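Long-range contacts in yeast glycogen phosphorylase (PDB 1YGP), which is a carbohydrate phosphorylase of the GT-B clan that holds pyridoxal-5'-phosphate in a pocket: residues G324-L329 / R417-H422; E429-I434 / S457-N462. All coordinates share one frame; numbering follows the deposited sequence.

Contact 1 of 2, residues G324-L329 / R417-H422; sequences GKELRL and RRLFGH
K325 meets L419 with the first carbon of its side chain: CB lies 3.6 Å from L419 CD2. Beyond CB the chain bends at chi2 and again at chi3 and carries the ammonium group away from helix 417-423, to a salt bridge with D319. E326, next along, uses its aliphatic part as well. Its CG sits 3.4 Å from L419 CD1, the two side chains crossing obliquely, so both methyls of L419 are taken up. CG of L419 stands anti to its backbone N (chi1 168°), and from there CD2 meets K325 and CD1 meets E326. The carboxylate of E326 turns to K330, one helical turn on, in a salt bridge through OE2.

The two helices belong to the GT-B architecture of the phosphorylases. The long helix 322-350 and the short helix 417-423 approach to 10.6 Å between the axes of these segments, at a signed crossing angle of -47°, and no hydrogen bond links residues 324-329 to 417-422. W415 of strand 414-416, just ahead of the short helix, touches K325, L329 and F420.

L329, a turn beyond K325, lies against F420, and the two side chains cross at about a right angle. CD2 comes to 3.7 Å from F420 CD2, while the other methyl, CD1, is 4.0 Å from F420 CE2. L372 of helix 372-384 touches both residues.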
loop_
_atom_site.group_PDB
_atom_site.type_symbol
_atom_site.label_atom_id
_atom_site.label_comp_id
_atom_site.label_asym_id
_atom_site.label_seq_id
_atom_site.Cartn_x
_atom_site.Cartn_y
_atom_site.Cartn_z
ATOM N N GLY A 324 -16.006 -18.094 -9.950
ATOM C CA GLY A 324 -16.291 -17.536 -8.649
ATOM C C GLY A 324 -16.466 -18.660 -7.659
ATOM O O GLY A 324 -16.009 -18.543 -6.534
ATOM N N LYS A 325 -17.111 -19.770 -8.028
ATOM C CA LYS A 325 -17.260 -20.919 -7.150
ATOM C C LYS A 325 -15.877 -21.341 -6.723
ATOM O O LYS A 325 -15.599 -21.515 -5.537
ATOM C CB LYS A 325 -17.890 -22.124 -7.835
ATOM C CG LYS A 325 -19.312 -21.961 -8.343
ATOM C CD LYS A 325 -20.296 -21.619 -7.229
ATOM C CE LYS A 325 -20.452 -22.682 -6.153
ATOM N NZ LYS A 325 -21.354 -22.192 -5.125
ATOM N N GLU A 326 -14.984 -21.392 -7.698
ATOM C CA GLU A 326 -13.598 -21.736 -7.479
ATOM C C GLU A 326 -12.862 -20.768 -6.576
ATOM O O GLU A 326 -12.176 -21.197 -5.651
ATOM C CB GLU A 326 -12.861 -21.768 -8.769
ATOM C CG GLU A 326 -12.013 -22.984 -8.679
ATOM C CD GLU A 326 -10.652 -22.756 -9.249
ATOM O OE1 GLU A 326 -10.477 -22.825 -10.466
ATOM O OE2 GLU A 326 -9.777 -22.501 -8.433
ATOM N N LEU A 327 -12.983 -19.462 -6.828
ATOM C CA LEU A 327 -12.299 -18.456 -6.042
ATOM C C LEU A 327 -12.818 -18.428 -4.624
ATOM O O LEU A 327 -12.003 -18.296 -3.711
ATOM C CB LEU A 327 -12.461 -17.084 -6.698
ATOM C CG LEU A 327 -11.724 -15.896 -6.119
ATOM C CD1 LEU A 327 -10.218 -16.095 -6.194
ATOM C CD2 LEU A 327 -12.038 -14.693 -6.940
ATOM N N ARG A 328 -14.121 -18.607 -4.393
ATOM C CA ARG A 328 -14.679 -18.650 -3.045
ATOM C C ARG A 328 -14.071 -19.844 -2.330
ATOM O O ARG A 328 -13.590 -19.691 -1.202
ATOM C CB ARG A 328 -16.191 -18.815 -3.066
ATOM C CG ARG A 328 -16.912 -17.630 -3.693
ATOM C CD ARG A 328 -17.458 -16.646 -2.685
ATOM N NE ARG A 328 -18.824 -16.961 -2.315
ATOM C CZ ARG A 328 -19.832 -16.078 -2.411
ATOM N NH1 ARG A 328 -19.668 -14.840 -2.852
ATOM N NH2 ARG A 328 -21.056 -16.448 -2.045
ATOM N N LEU A 329 -13.994 -21.030 -2.955
ATOM C CA LEU A 329 -13.401 -22.158 -2.275
ATOM C C LEU A 329 -11.919 -21.916 -2.009
ATOM O O LEU A 329 -11.430 -22.148 -0.899
ATOM C CB LEU A 329 -13.590 -23.426 -3.111
ATOM C CG LEU A 329 -13.226 -24.775 -2.437
ATOM C CD1 LEU A 329 -14.018 -24.989 -1.132
ATOM C CD2 LEU A 329 -13.505 -25.886 -3.419
ATOM N N ARG A 417 -18.225 -32.238 -6.259
ATOM C CA ARG A 417 -17.005 -33.030 -6.151
ATOM C C ARG A 417 -15.932 -32.777 -7.186
ATOM O O ARG A 417 -14.753 -32.717 -6.847
ATOM C CB ARG A 417 -17.366 -34.483 -6.165
ATOM C CG ARG A 417 -18.034 -34.749 -4.940
ATOM N N ARG A 418 -16.305 -32.540 -8.433
ATOM C CA ARG A 418 -15.324 -32.268 -9.474
ATOM C C ARG A 418 -14.396 -31.100 -9.120
ATOM O O ARG A 418 -13.180 -31.260 -9.016
ATOM C CB ARG A 418 -16.070 -31.962 -10.777
ATOM N N LEU A 419 -15.019 -29.945 -8.861
ATOM C CA LEU A 419 -14.361 -28.715 -8.473
ATOM C C LEU A 419 -13.533 -28.881 -7.199
ATOM O O LEU A 419 -12.318 -28.599 -7.167
ATOM C CB LEU A 419 -15.471 -27.667 -8.329
ATOM C CG LEU A 419 -15.343 -26.275 -7.691
ATOM C CD1 LEU A 419 -13.976 -25.656 -7.878
ATOM C CD2 LEU A 419 -16.343 -25.382 -8.371
ATOM N N PHE A 420 -14.183 -29.409 -6.163
ATOM C CA PHE A 420 -13.505 -29.559 -4.896
ATOM C C PHE A 420 -12.298 -30.452 -5.067
ATOM O O PHE A 420 -11.211 -30.078 -4.623
ATOM C CB PHE A 420 -14.442 -30.161 -3.852
ATOM C CG PHE A 420 -13.873 -30.053 -2.454
ATOM C CD1 PHE A 420 -12.937 -30.980 -1.982
ATOM C CD2 PHE A 420 -14.298 -29.013 -1.634
ATOM C CE1 PHE A 420 -12.424 -30.863 -0.689
ATOM C CE2 PHE A 420 -13.783 -28.903 -0.336
ATOM C CZ PHE A 420 -12.849 -29.822 0.134
ATOM N N GLY A 421 -12.488 -31.564 -5.775
ATOM C CA GLY A 421 -11.455 -32.557 -5.955
ATOM C C GLY A 421 -10.246 -31.994 -6.670
ATOM O O GLY A 421 -9.100 -32.191 -6.261
ATOM N N HIS A 422 -10.525 -31.227 -7.721
ATOM C CA HIS A 422 -9.507 -30.658 -8.578
ATOM C C HIS A 422 -8.626 -29.656 -7.879
ATOM O O HIS A 422 -7.456 -29.482 -8.208
ATOM C CB HIS A 422 -10.196 -29.998 -9.773
ATOM C CG HIS A 422 -9.301 -29.155 -10.667
ATOM N ND1 HIS A 422 -8.227 -29.521 -11.363
ATOM C CD2 HIS A 422 -9.485 -27.804 -10.843
ATOM C CE1 HIS A 422 -7.747 -28.452 -11.951
ATOM N NE2 HIS A 422 -8.511 -27.430 -11.627
#

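Contact 2 of 2, residues E429-I434 / S457-N462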
loop_
_atom_site.group_PDB
_atom_site.type_symbol
_atom_site.label_atom_id
_atom_site.label_comp_id
_atom_site.label_asym_id
_atom_site.label_seq_id
_atom_site.Cartn_x
_atom_site.Cartn_y
_atom_site.Cartn_z
ATOM N N GLU A 429 -10.045 -36.864 -0.466
ATOM C CA GLU A 429 -9.775 -38.203 0.018
ATOM C C GLU A 429 -10.199 -38.306 1.477
ATOM O O GLU A 429 -10.981 -39.184 1.860
ATOM C CB GLU A 429 -8.297 -38.500 -0.102
ATOM C CG GLU A 429 -7.720 -38.658 -1.492
ATOM C CD GLU A 429 -6.270 -39.163 -1.537
ATOM O OE1 GLU A 429 -5.631 -39.357 -0.495
ATOM O OE2 GLU A 429 -5.765 -39.375 -2.646
ATOM N N ILE A 430 -9.757 -37.371 2.312
ATOM C CA ILE A 430 -10.101 -37.419 3.722
ATOM C C ILE A 430 -11.612 -37.211 3.902
ATOM O O ILE A 430 -12.202 -37.887 4.755
ATOM C CB ILE A 430 -9.224 -36.354 4.463
ATOM C CG1 ILE A 430 -7.746 -36.630 4.208
ATOM C CG2 ILE A 430 -9.408 -36.458 5.961
ATOM C CD1 ILE A 430 -6.738 -35.651 4.807
ATOM N N ILE A 431 -12.316 -36.398 3.096
ATOM C CA ILE A 431 -13.756 -36.260 3.284
ATOM C C ILE A 431 -14.451 -37.574 2.954
ATOM O O ILE A 431 -15.386 -37.965 3.668
ATOM C CB ILE A 431 -14.309 -35.113 2.416
ATOM C CG1 ILE A 431 -13.658 -33.826 2.907
ATOM C CG2 ILE A 431 -15.832 -34.970 2.557
ATOM C CD1 ILE A 431 -14.010 -32.528 2.154
ATOM N N TYR A 432 -14.003 -38.316 1.937
ATOM C CA TYR A 432 -14.589 -39.618 1.671
ATOM C C TYR A 432 -14.333 -40.548 2.845
ATOM O O TYR A 432 -15.276 -41.195 3.309
ATOM C CB TYR A 432 -14.004 -40.201 0.395
ATOM C CG TYR A 432 -14.641 -39.645 -0.876
ATOM C CD1 TYR A 432 -15.908 -39.068 -0.818
ATOM C CD2 TYR A 432 -13.995 -39.762 -2.113
ATOM C CE1 TYR A 432 -16.538 -38.623 -1.965
ATOM C CE2 TYR A 432 -14.623 -39.309 -3.269
ATOM C CZ TYR A 432 -15.898 -38.741 -3.179
ATOM O OH TYR A 432 -16.554 -38.270 -4.300
ATOM N N ASP A 433 -13.126 -40.571 3.414
ATOM C CA ASP A 433 -12.846 -41.419 4.565
ATOM C C ASP A 433 -13.676 -41.106 5.795
ATOM O O ASP A 433 -14.296 -42.006 6.372
ATOM C CB ASP A 433 -11.393 -41.317 4.966
ATOM C CG ASP A 433 -10.410 -42.146 4.151
ATOM O OD1 ASP A 433 -10.718 -42.606 3.047
ATOM O OD2 ASP A 433 -9.299 -42.317 4.646
ATOM N N ILE A 434 -13.719 -39.825 6.163
ATOM C CA ILE A 434 -14.491 -39.313 7.286
ATOM C C ILE A 434 -15.939 -39.794 7.158
ATOM O O ILE A 434 -16.505 -40.393 8.079
ATOM C CB ILE A 434 -14.336 -37.750 7.247
ATOM C CG1 ILE A 434 -12.957 -37.366 7.820
ATOM C CG2 ILE A 434 -15.475 -37.061 8.011
ATOM C CD1 ILE A 434 -12.540 -35.877 7.691
ATOM N N SER A 457 -25.823 -38.569 5.021
ATOM C CA SER A 457 -24.489 -38.590 4.446
ATOM C C SER A 457 -23.938 -37.216 4.139
ATOM O O SER A 457 -24.660 -36.301 3.759
ATOM C CB SER A 457 -24.461 -39.384 3.146
ATOM O OG SER A 457 -23.176 -39.532 2.534
ATOM N N ILE A 458 -22.613 -37.115 4.273
ATOM C CA ILE A 458 -21.891 -35.912 3.935
ATOM C C ILE A 458 -21.860 -35.842 2.419
ATOM O O ILE A 458 -21.999 -34.735 1.906
ATOM C CB ILE A 458 -20.462 -35.958 4.515
ATOM C CG1 ILE A 458 -20.509 -35.926 6.034
ATOM C CG2 ILE A 458 -19.660 -34.771 4.014
ATOM C CD1 ILE A 458 -19.126 -36.169 6.686
ATOM N N ILE A 459 -21.688 -36.904 1.631
ATOM C CA ILE A 459 -21.708 -36.719 0.183
ATOM C C ILE A 459 -23.137 -36.945 -0.284
ATOM O O ILE A 459 -23.721 -38.008 -0.027
ATOM C CB ILE A 459 -20.753 -37.704 -0.549
ATOM C CG1 ILE A 459 -19.333 -37.217 -0.485
ATOM C CG2 ILE A 459 -21.056 -37.751 -2.036
ATOM C CD1 ILE A 459 -18.638 -37.241 0.880
ATOM N N GLU A 460 -23.689 -35.917 -0.936
ATOM C CA GLU A 460 -25.024 -35.924 -1.516
ATOM C C GLU A 460 -24.891 -36.492 -2.905
ATOM O O GLU A 460 -24.226 -35.901 -3.758
ATOM C CB GLU A 460 -25.597 -34.514 -1.626
ATOM C CG GLU A 460 -26.977 -34.415 -2.261
ATOM C CD GLU A 460 -27.573 -33.016 -2.218
ATOM O OE1 GLU A 460 -28.130 -32.655 -1.184
ATOM O OE2 GLU A 460 -27.495 -32.284 -3.207
ATOM N N GLU A 461 -25.537 -37.635 -3.118
ATOM C CA GLU A 461 -25.501 -38.329 -4.394
ATOM C C GLU A 461 -26.558 -37.643 -5.247
ATOM O O GLU A 461 -27.739 -37.965 -5.110
ATOM C CB GLU A 461 -25.861 -39.789 -4.194
ATOM C CG GLU A 461 -25.184 -40.498 -3.034
ATOM C CD GLU A 461 -23.671 -40.670 -3.115
ATOM O OE1 GLU A 461 -23.152 -41.043 -4.168
ATOM O OE2 GLU A 461 -23.013 -40.464 -2.097
ATOM N N ASN A 462 -26.208 -36.662 -6.073
ATOM C CA ASN A 462 -27.212 -35.924 -6.831
ATOM C C ASN A 462 -26.930 -35.991 -8.319
ATOM O O ASN A 462 -25.881 -36.466 -8.783
ATOM C CB ASN A 462 -27.242 -34.437 -6.428
#
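I459 packs against Y432 and I431 through one branch of its side chain, which can be followed outward from the strand. CB is directed at helix 425-445, and CG1 stands anti to the carbonyl carbon (chi1 -80°). CG1 itself meets the edge of the Y432 ring, in the plane of the ring and 3.5 Å from CE1. At the tip, CD1 divides its contacts: it is 3.7 Å from Y432 CD1 and 4.0 Å from CG2 of I431. The side chains of Y432 and I459 cross at about a right angle.

I458 continues the apolar patch along the helix. Its CG2 faces I431 CG2 at 4.1 Å, and its CD1 reaches CG2 of I434, about one turn beyond I431. Both isoleucines of the 457-462 segment are buried.

S457 makes a hydrogen bond from OG to I459 O (3.0 Å), the donor tilted 28° from the carbonyl plane. N435, just beyond I434, binds both S457 OG and I458 N, adding polar links beside the apolar ones. I468 of strand 467-469 touches I431 and I458. The result is a helix laid against a short edge strand, and the residue leading into it, of a small three-stranded antiparallel sheet within a GT-B phosphorylase.

In the fold
Both contacts rest on apolar carbons, with no hydrogen bond between their paired segments, but they differ in depth. Contact 2 is the more buried: four of its five touching residues are buried, all isoleucines, with Y432 partly exposed. Contact 1 has two, and takes in the aliphatic parts of K325 and E326, whose charged ends pair with residues outside the two segments. Contact 1 joins two helices, contact 2 a helix and a short edge strand with the residue leading into it. Helices 417-423 and 425-445 follow each other in the chain, and the contacts meet where F420 CZ lies 3.6 Å from I431 CD1. The three-stranded sheet serves both: strand 414-416 borders contact 1, and strand 459-460 forms part of contact 2.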